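Local coordinates for sensor protein kinase WalK (Staphylococcus aureus, PDB 4YWZ) that is an essential histidine kinase of a two-component system whose extracellular Cache-family receptor domain, the part described here, probably senses signals outside the cell, at residues Q47-S51 against I72-K76; S91-A95 against V119-P123; K114-W118 against I140-Y144. The protein carries 1 engineered substitution. All blocks are in the same frame, centred on the assembly; numbering follows the deposited sequence.

Contact 1: residues Q47-S51 against I72-K76; sequences QNLLS and IATTK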
loop_
_atom_site.group_PDB
_atom_site.type_symbol
_atom_site.label_atom_id
_atom_site.label_comp_id
_atom_site.label_asym_id
_atom_site.label_seq_id
_atom_site.Cartn_x
_atom_site.Cartn_y
_atom_site.Cartn_z
ATOM N N GLN A 47 0.346 3.571 24.146
ATOM C CA GLN A 47 0.400 4.776 23.290
ATOM C C GLN A 47 1.527 4.740 22.292
ATOM O O GLN A 47 1.319 5.049 21.101
ATOM C CB GLN A 47 0.479 6.032 24.146
ATOM C CG GLN A 47 0.591 7.304 23.310
ATOM C CD GLN A 47 -0.750 7.672 22.710
ATOM O OE1 GLN A 47 -1.702 7.928 23.435
ATOM N NE2 GLN A 47 -0.839 7.672 21.381
ATOM N N ASN A 48 2.734 4.329 22.700
ATOM C CA ASN A 48 3.825 4.274 21.769
ATOM C C ASN A 48 3.577 3.251 20.691
ATOM O O ASN A 48 3.909 3.492 19.522
ATOM C CB ASN A 48 5.119 3.896 22.536
ATOM C CG ASN A 48 6.271 3.617 21.631
ATOM O OD1 ASN A 48 6.811 4.546 21.003
ATOM N ND2 ASN A 48 6.626 2.308 21.475
ATOM N N LEU A 49 2.996 2.076 21.047
ATOM C CA LEU A 49 2.784 1.099 20.023
ATOM C C LEU A 49 1.788 1.682 19.000
ATOM O O LEU A 49 1.929 1.451 17.793
ATOM C CB LEU A 49 2.260 -0.206 20.650
ATOM C CG LEU A 49 3.402 -1.058 21.274
ATOM C CD1 LEU A 49 2.647 -2.059 22.190
ATOM C CD2 LEU A 49 4.224 -1.725 20.266
ATOM N N LEU A 50 0.717 2.276 19.511
ATOM C CA LEU A 50 -0.295 2.785 18.648
ATOM C C LEU A 50 0.309 3.763 17.676
ATOM O O LEU A 50 0.096 3.686 16.465
ATOM C CB LEU A 50 -1.373 3.519 19.390
ATOM C CG LEU A 50 -2.635 2.804 19.796
ATOM C CD1 LEU A 50 -2.712 1.288 19.956
ATOM C CD2 LEU A 50 -3.492 3.611 20.774
ATOM N N SER A 51 1.071 4.641 18.226
ATOM C CA SER A 51 1.726 5.695 17.379
ATOM C C SER A 51 2.701 5.197 16.332
ATOM O O SER A 51 2.693 5.756 15.189
ATOM C CB SER A 51 2.406 6.690 18.317
ATOM O OG SER A 51 1.372 7.476 18.907
ATOM N N ILE A 72 -9.162 4.915 25.549
ATOM C CA ILE A 72 -7.943 5.015 26.404
ATOM C C ILE A 72 -6.897 5.828 25.734
ATOM O O ILE A 72 -6.133 6.652 26.398
ATOM C CB ILE A 72 -7.409 3.574 26.727
ATOM C CG1 ILE A 72 -8.417 2.734 27.522
ATOM C CG2 ILE A 72 -6.091 3.615 27.508
ATOM C CD1 ILE A 72 -8.928 3.447 28.754
ATOM N N ALA A 73 -6.768 5.666 24.415
ATOM C CA ALA A 73 -5.652 6.271 23.691
ATOM C C ALA A 73 -6.070 6.428 22.239
ATOM O O ALA A 73 -6.814 5.624 21.709
ATOM C CB ALA A 73 -4.428 5.401 23.750
ATOM N N THR A 74 -5.476 7.461 21.636
ATOM C CA THR A 74 -5.583 7.728 20.220
ATOM C C THR A 74 -4.241 8.191 19.676
ATOM O O THR A 74 -3.419 8.794 20.389
ATOM C CB THR A 74 -6.644 8.815 19.875
ATOM O OG1 THR A 74 -6.629 9.065 18.459
ATOM C CG2 THR A 74 -6.446 10.149 20.607
ATOM N N THR A 75 -4.040 7.939 18.388
ATOM C CA THR A 75 -2.873 8.436 17.651
ATOM C C THR A 75 -3.062 9.828 17.034
ATOM O O THR A 75 -2.047 10.422 16.581
ATOM C CB THR A 75 -2.517 7.523 16.544
ATOM O OG1 THR A 75 -3.591 7.442 15.579
ATOM C CG2 THR A 75 -2.239 6.152 17.091
ATOM N N LYS A 76 -4.262 10.363 17.107
ATOM C CA LYS A 76 -4.615 11.655 16.517
ATOM C C LYS A 76 -4.746 12.736 17.579
ATOM O O LYS A 76 -5.687 12.770 18.410
ATOM C CB LYS A 76 -5.850 11.513 15.603
ATOM C CG LYS A 76 -6.254 12.792 14.918
ATOM C CD LYS A 76 -7.258 12.626 13.757
ATOM C CE LYS A 76 -6.926 11.641 12.665
ATOM N NZ LYS A 76 -5.801 11.916 11.697
HETATM O O HOH W 1 -3.864 9.114 23.463
HETATM O O HOH W 2 0.525 9.339 16.821
#
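Q47 reaches from its helix to the backbone of the edge strand, where its NE2 donates to T74 O at 3.0 Å with an N-H...O angle of 163°. The acceptor lies close to the plane of the Q47 amide, whereas the donor comes in from above the carbonyl plane of T74, 50° out of it. CG of Q47 runs anti to the backbone N, and the bend at chi2 (76°) turns the amide across to the strand; a glutamine suits the place because its amide offers both a donor and an acceptor. The other end of the amide, OE1, lies 3.7 Å from A73 CB and faces a water that also receives T74 N, although the OE1-water distance is short enough to be doubtful.

This is the packing of the short helix 46-54 against strand 71-74, an outer strand of the antiparallel sheet in this Cache domain. The strand has a classic beta bulge, I72 and A73 both facing F64. Beside the polar bridge the packing is apolar: L50 CD2 meets A73 CB at 3.6 Å, and the small methyl allows the leucine branch close to the strand, while L50 also touches L26 of helix 7-37.

T75 divides its two branches. CG2, anti to its carbonyl carbon, lies against the backbone and side chain of L50, 3.5 Å from L50 O and 3.6 Å from L50 CB. OG1 of T75 bonds to the backbone N of I62, and OG1 of T74, which turns away from the helix, bonds to E61. T74 OG1 also accepts from K76 N at 3.0 Å, an ST turn. A second water links S51 OG to T75 O.

Contact 2: residues S91-A95 against V119-P123; sequences SVQKA and VYNIP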
loop_
_atom_site.group_PDB
_atom_site.type_symbol
_atom_site.label_atom_id
_atom_site.label_comp_id
_atom_site.label_asym_id
_atom_site.label_seq_id
_atom_site.Cartn_x
_atom_site.Cartn_y
_atom_site.Cartn_z
ATOM N N SER A 91 -19.925 -1.267 16.348
ATOM C CA SER A 91 -18.950 -2.212 15.771
ATOM C C SER A 91 -17.897 -2.570 16.800
ATOM O O SER A 91 -17.466 -3.713 16.938
ATOM C CB SER A 91 -18.301 -1.657 14.474
ATOM O OG SER A 91 -17.418 -0.561 14.684
ATOM N N VAL A 92 -17.544 -1.605 17.624
ATOM C CA VAL A 92 -16.589 -1.827 18.740
ATOM C C VAL A 92 -17.235 -2.800 19.752
ATOM O O VAL A 92 -16.606 -3.750 20.225
ATOM C CB VAL A 92 -16.177 -0.535 19.427
ATOM C CG1 VAL A 92 -15.423 -0.714 20.761
ATOM C CG2 VAL A 92 -15.353 0.330 18.469
ATOM N N GLN A 93 -18.497 -2.532 20.109
ATOM C CA GLN A 93 -19.267 -3.412 21.035
ATOM C C GLN A 93 -19.285 -4.839 20.513
ATOM O O GLN A 93 -19.116 -5.772 21.338
ATOM C CB GLN A 93 -20.687 -2.873 21.238
ATOM C CG GLN A 93 -20.773 -1.531 21.942
ATOM C CD GLN A 93 -22.108 -0.680 21.871
ATOM O OE1 GLN A 93 -22.879 -0.746 20.951
ATOM N NE2 GLN A 93 -22.258 0.191 22.823
ATOM N N LYS A 94 -19.513 -4.998 19.196
ATOM C CA LYS A 94 -19.563 -6.299 18.573
ATOM C C LYS A 94 -18.199 -7.031 18.781
ATOM O O LYS A 94 -18.100 -8.177 19.196
ATOM C CB LYS A 94 -20.068 -6.302 17.184
ATOM C CG LYS A 94 -20.136 -7.630 16.532
ATOM C CD LYS A 94 -20.690 -7.511 15.111
ATOM C CE LYS A 94 -20.963 -8.869 14.557
ATOM N NZ LYS A 94 -20.982 -8.925 13.081
ATOM N N ALA A 95 -17.104 -6.361 18.475
ATOM C CA ALA A 95 -15.770 -6.994 18.682
ATOM C C ALA A 95 -15.488 -7.365 20.108
ATOM O O ALA A 95 -14.950 -8.427 20.397
ATOM C CB ALA A 95 -14.700 -6.012 18.193
ATOM N N VAL A 119 -13.128 0.942 8.252
ATOM C CA VAL A 119 -13.000 0.830 9.695
ATOM C C VAL A 119 -12.837 -0.667 10.005
ATOM O O VAL A 119 -13.585 -1.538 9.514
ATOM C CB VAL A 119 -14.272 1.281 10.461
ATOM C CG1 VAL A 119 -14.263 0.864 11.953
ATOM C CG2 VAL A 119 -14.499 2.772 10.231
ATOM N N TYR A 120 -11.735 -0.969 10.705
ATOM C CA TYR A 120 -11.373 -2.360 11.138
ATOM C C TYR A 120 -11.223 -2.314 12.637
ATOM O O TYR A 120 -10.491 -1.528 13.238
ATOM C CB TYR A 120 -10.100 -2.779 10.446
ATOM C CG TYR A 120 -9.633 -4.169 10.825
ATOM C CD1 TYR A 120 -10.307 -5.228 10.319
ATOM C CD2 TYR A 120 -8.555 -4.356 11.640
ATOM C CE1 TYR A 120 -9.925 -6.548 10.635
ATOM C CE2 TYR A 120 -8.131 -5.628 11.976
ATOM C CZ TYR A 120 -8.856 -6.682 11.504
ATOM O OH TYR A 120 -8.457 -8.026 11.807
ATOM N N ASN A 121 -11.868 -3.279 13.297
ATOM C CA ASN A 121 -11.716 -3.523 14.675
ATOM C C ASN A 121 -11.123 -4.955 14.917
ATOM O O ASN A 121 -11.570 -5.935 14.314
ATOM C CB ASN A 121 -13.086 -3.552 15.346
ATOM C CG ASN A 121 -13.722 -2.202 15.438
ATOM O OD1 ASN A 121 -13.148 -1.320 16.043
ATOM N ND2 ASN A 121 -14.851 -2.050 14.859
ATOM N N ILE A 122 -10.108 -4.968 15.770
ATOM C CA ILE A 122 -9.534 -6.244 16.263
ATOM C C ILE A 122 -9.466 -6.219 17.768
ATOM O O ILE A 122 -8.884 -5.356 18.398
ATOM C CB ILE A 122 -8.174 -6.606 15.615
ATOM C CG1 ILE A 122 -7.699 -7.966 16.193
ATOM C CG2 ILE A 122 -7.155 -5.519 15.739
ATOM C CD1 ILE A 122 -6.484 -8.542 15.500
ATOM N N PRO A 123 -10.172 -7.185 18.390
ATOM C CA PRO A 123 -10.095 -7.228 19.837
ATOM C C PRO A 123 -8.724 -7.724 20.307
ATOM O O PRO A 123 -8.148 -8.575 19.646
ATOM C CB PRO A 123 -11.186 -8.286 20.223
ATOM C CG PRO A 123 -11.483 -9.087 19.043
ATOM C CD PRO A 123 -11.094 -8.186 17.846
#
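ND2 of N121 is gripped from two directions: it donates to S91 OG at 3.0 Å and also bonds to OD1 of N102 on one flanking strand, while OD1 of the same amide accepts from ND2 of N133 on the other. The bond to S91 is bent, with an N-H...O angle of 133°, though the serine oxygen stays near the plane of the amide. The contact seats helix 90-98 on one face of the antiparallel sheet of the PAS-like Cache fold; Y120 and I122, which point the other way, meet the long helix 7-37 on the opposite face. The two segment axes approach to 8.3 Å.

An asparagine suits this buried strand position because each half of its amide has work to do. The group is held across three adjacent strands as well as to the helix, and its rotation should be well fixed. Its CG stands anti to the carbonyl carbon (chi1 -72°), which sends the amide toward the S91 end of the helix segment. S91, in turn, is positioned by D89: OG bonds to OD1 of that aspartate, the same oxygen that receives V92 N, so D89 acts as a second shell behind the serine.

Apolar groups fill in around the amide. V92 crosses it at about a right angle, CG2 lying 3.7 Å from N121 OD1. A95, small enough for the helix to sit near the sheet, brings its CB to 4.1 Å from N121 CB and 4.2 Å from P123 CD. The proline ring then lies against the helix backbone, with P123 CB and P123 CG each 3.8 Å from A95 O.

Contact 3: residues K114-W118 against I140-Y144; sequences KDRVW and INDVY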
loop_
_atom_site.group_PDB
_atom_site.type_symbol
_atom_site.label_atom_id
_atom_site.label_comp_id
_atom_site.label_asym_id
_atom_site.label_seq_id
_atom_site.Cartn_x
_atom_site.Cartn_y
_atom_site.Cartn_z
ATOM N N LYS A 114 -16.775 14.555 2.525
ATOM C CA LYS A 114 -16.903 13.123 2.854
ATOM C C LYS A 114 -15.992 12.200 1.942
ATOM O O LYS A 114 -15.964 12.192 0.696
ATOM C CB LYS A 114 -18.382 12.722 2.733
ATOM C CG LYS A 114 -19.246 13.275 3.818
ATOM C CD LYS A 114 -20.681 12.761 3.570
ATOM C CE LYS A 114 -21.634 13.266 4.649
ATOM N NZ LYS A 114 -20.894 13.216 5.954
ATOM N N ASP A 115 -15.134 11.405 2.620
ATOM C CA ASP A 115 -14.261 10.479 2.017
ATOM C C ASP A 115 -14.693 9.031 2.482
ATOM O O ASP A 115 -15.056 8.881 3.637
ATOM C CB ASP A 115 -12.824 10.629 2.622
ATOM C CG ASP A 115 -12.103 11.925 2.208
ATOM O OD1 ASP A 115 -12.480 12.388 1.090
ATOM O OD2 ASP A 115 -11.323 12.472 3.102
ATOM N N ARG A 116 -14.606 8.082 1.597
ATOM C CA ARG A 116 -14.702 6.616 1.977
ATOM C C ARG A 116 -13.548 6.170 2.860
ATOM O O ARG A 116 -12.403 6.381 2.552
ATOM C CB ARG A 116 -14.760 5.706 0.796
ATOM C CG ARG A 116 -16.206 5.499 0.372
ATOM C CD ARG A 116 -16.363 4.604 -0.829
ATOM N NE ARG A 116 -15.893 5.357 -1.938
ATOM C CZ ARG A 116 -16.217 5.151 -3.202
ATOM N NH1 ARG A 116 -17.046 4.182 -3.545
ATOM N NH2 ARG A 116 -15.632 5.929 -4.117
ATOM N N VAL A 117 -13.872 5.561 4.031
ATOM C CA VAL A 117 -12.890 5.143 5.020
ATOM C C VAL A 117 -13.220 3.729 5.471
ATOM O O VAL A 117 -14.356 3.387 5.605
ATOM C CB VAL A 117 -12.926 6.072 6.242
ATOM C CG1 VAL A 117 -12.082 5.508 7.383
ATOM C CG2 VAL A 117 -12.365 7.451 5.831
ATOM N N TRP A 118 -12.244 2.888 5.622
ATOM C CA TRP A 118 -12.472 1.532 5.994
ATOM C C TRP A 118 -12.158 1.447 7.469
ATOM O O TRP A 118 -11.035 1.724 7.937
ATOM C CB TRP A 118 -11.598 0.542 5.205
ATOM C CG TRP A 118 -11.924 -0.883 5.406
ATOM C CD1 TRP A 118 -13.121 -1.457 5.214
ATOM C CD2 TRP A 118 -11.041 -1.948 5.848
ATOM N NE1 TRP A 118 -13.067 -2.839 5.501
ATOM C CE2 TRP A 118 -11.812 -3.148 5.906
ATOM C CE3 TRP A 118 -9.716 -1.992 6.249
ATOM C CZ2 TRP A 118 -11.257 -4.375 6.279
ATOM C CZ3 TRP A 118 -9.183 -3.205 6.679
ATOM C CH2 TRP A 118 -9.968 -4.364 6.698
ATOM N N ILE A 140 -8.710 3.921 2.696
ATOM C CA ILE A 140 -9.052 3.126 1.528
ATOM C C ILE A 140 -9.416 3.997 0.275
ATOM O O ILE A 140 -9.377 3.455 -0.840
ATOM C CB ILE A 140 -10.160 2.106 1.826
ATOM C CG1 ILE A 140 -10.100 0.928 0.899
ATOM C CG2 ILE A 140 -11.533 2.750 1.891
ATOM C CD1 ILE A 140 -10.819 -0.271 1.414
ATOM N N ASN A 141 -9.745 5.274 0.523
ATOM C CA ASN A 141 -10.103 6.164 -0.592
ATOM C C ASN A 141 -8.908 6.355 -1.454
ATOM O O ASN A 141 -9.090 6.635 -2.661
ATOM C CB ASN A 141 -10.628 7.507 -0.175
ATOM C CG ASN A 141 -11.626 8.005 -1.167
ATOM O OD1 ASN A 141 -12.338 7.213 -1.741
ATOM N ND2 ASN A 141 -11.514 9.270 -1.501
ATOM N N ASP A 142 -7.682 6.102 -0.967
ATOM C CA ASP A 142 -6.560 6.183 -1.856
ATOM C C ASP A 142 -6.627 5.143 -2.977
ATOM O O ASP A 142 -6.149 5.456 -4.092
ATOM C CB ASP A 142 -5.230 6.079 -1.078
ATOM C CG ASP A 142 -4.842 7.358 -0.205
ATOM O OD1 ASP A 142 -5.267 8.525 -0.483
ATOM O OD2 ASP A 142 -3.941 7.111 0.653
ATOM N N VAL A 143 -7.195 3.920 -2.747
ATOM C CA VAL A 143 -7.439 2.882 -3.742
ATOM C C VAL A 143 -8.477 3.378 -4.770
ATOM O O VAL A 143 -8.238 3.381 -5.960
ATOM C CB VAL A 143 -7.865 1.542 -3.138
ATOM C CG1 VAL A 143 -8.041 0.594 -4.258
ATOM C CG2 VAL A 143 -6.772 1.119 -2.080
ATOM N N TYR A 144 -9.633 3.832 -4.273
ATOM C CA TYR A 144 -10.667 4.356 -5.171
ATOM C C TYR A 144 -10.202 5.503 -6.003
ATOM O O TYR A 144 -10.491 5.560 -7.222
ATOM C CB TYR A 144 -11.908 4.683 -4.323
ATOM C CG TYR A 144 -12.625 3.488 -3.699
ATOM C CD1 TYR A 144 -13.404 2.592 -4.460
ATOM C CD2 TYR A 144 -12.574 3.283 -2.379
ATOM C CE1 TYR A 144 -14.072 1.549 -3.813
ATOM C CE2 TYR A 144 -13.265 2.229 -1.748
ATOM C CZ TYR A 144 -13.999 1.405 -2.464
ATOM O OH TYR A 144 -14.624 0.384 -1.809
#
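R116 and Y144 meet as two flat groups laid one over the other. The guanidinium lies almost parallel to the phenol ring, their planes only 4° apart, and R116 CZ stands 4.0 Å from the ring centroid: a cation-pi stack. One face of the guanidinium rests on one face of the ring, with CZ over the ring centre. The overlap runs through most of the group, with R116 NE 3.9 Å from Y144 CD2 and R116 NH1 4.0 Å from Y144 CE1. Arginine is well made for such a site, since its long chain can cross the tyrosine at about a right angle and then turn at chi3 (-72°) to lay the guanidinium flat.

N141 comes at the same arginine from a different direction. Its amide plane is tilted 46° to the guanidinium, and OD1 approaches the guanidinium obliquely, 4.0 Å from R116 NE; no hydrogen bond joins them. The asparagine packs more closely by its CB, which sits 3.4 Å from R116 O, so the first turn of the helix rests on the strand backbone.

I140 covers the next part of the strand. Its CG2 lies 3.8 Å from W118 N, and CD1 comes to 4.0 Å from W118 CB, so the branched side chain straddles the backbone and the root of the tryptophan. The indole itself leads away: NE1 bonds to D103, and the ring meets that of Y120.

I140 touches F15 of helix 7-37, and V143 touches both L12 and F15. The arrangement thus fits an extracellular Cache receptor domain whose C-terminal helix leaves the sheet beside the long N-terminal helix, probably on its way back toward the membrane.

In the fold
After the long helix 7-37, the chain enters helix 46-54, and contact 1 closes the first loop when strand 71-74 comes back to it at the edge of the sheet. Contact 1 is complete before the others begin. Helix 90-98 then opens contact 2, which closes on the later half of strand 114-126. The earlier half of that strand has by then opened contact 3, completed only at helix 141-149, so contacts 2 and 3 cross, joined through one continuous strand with centres about 19 Å apart. Together the three contacts attach three helices to one five-stranded sheet: at its 71-74 edge, on one face, and near the C-terminal exit.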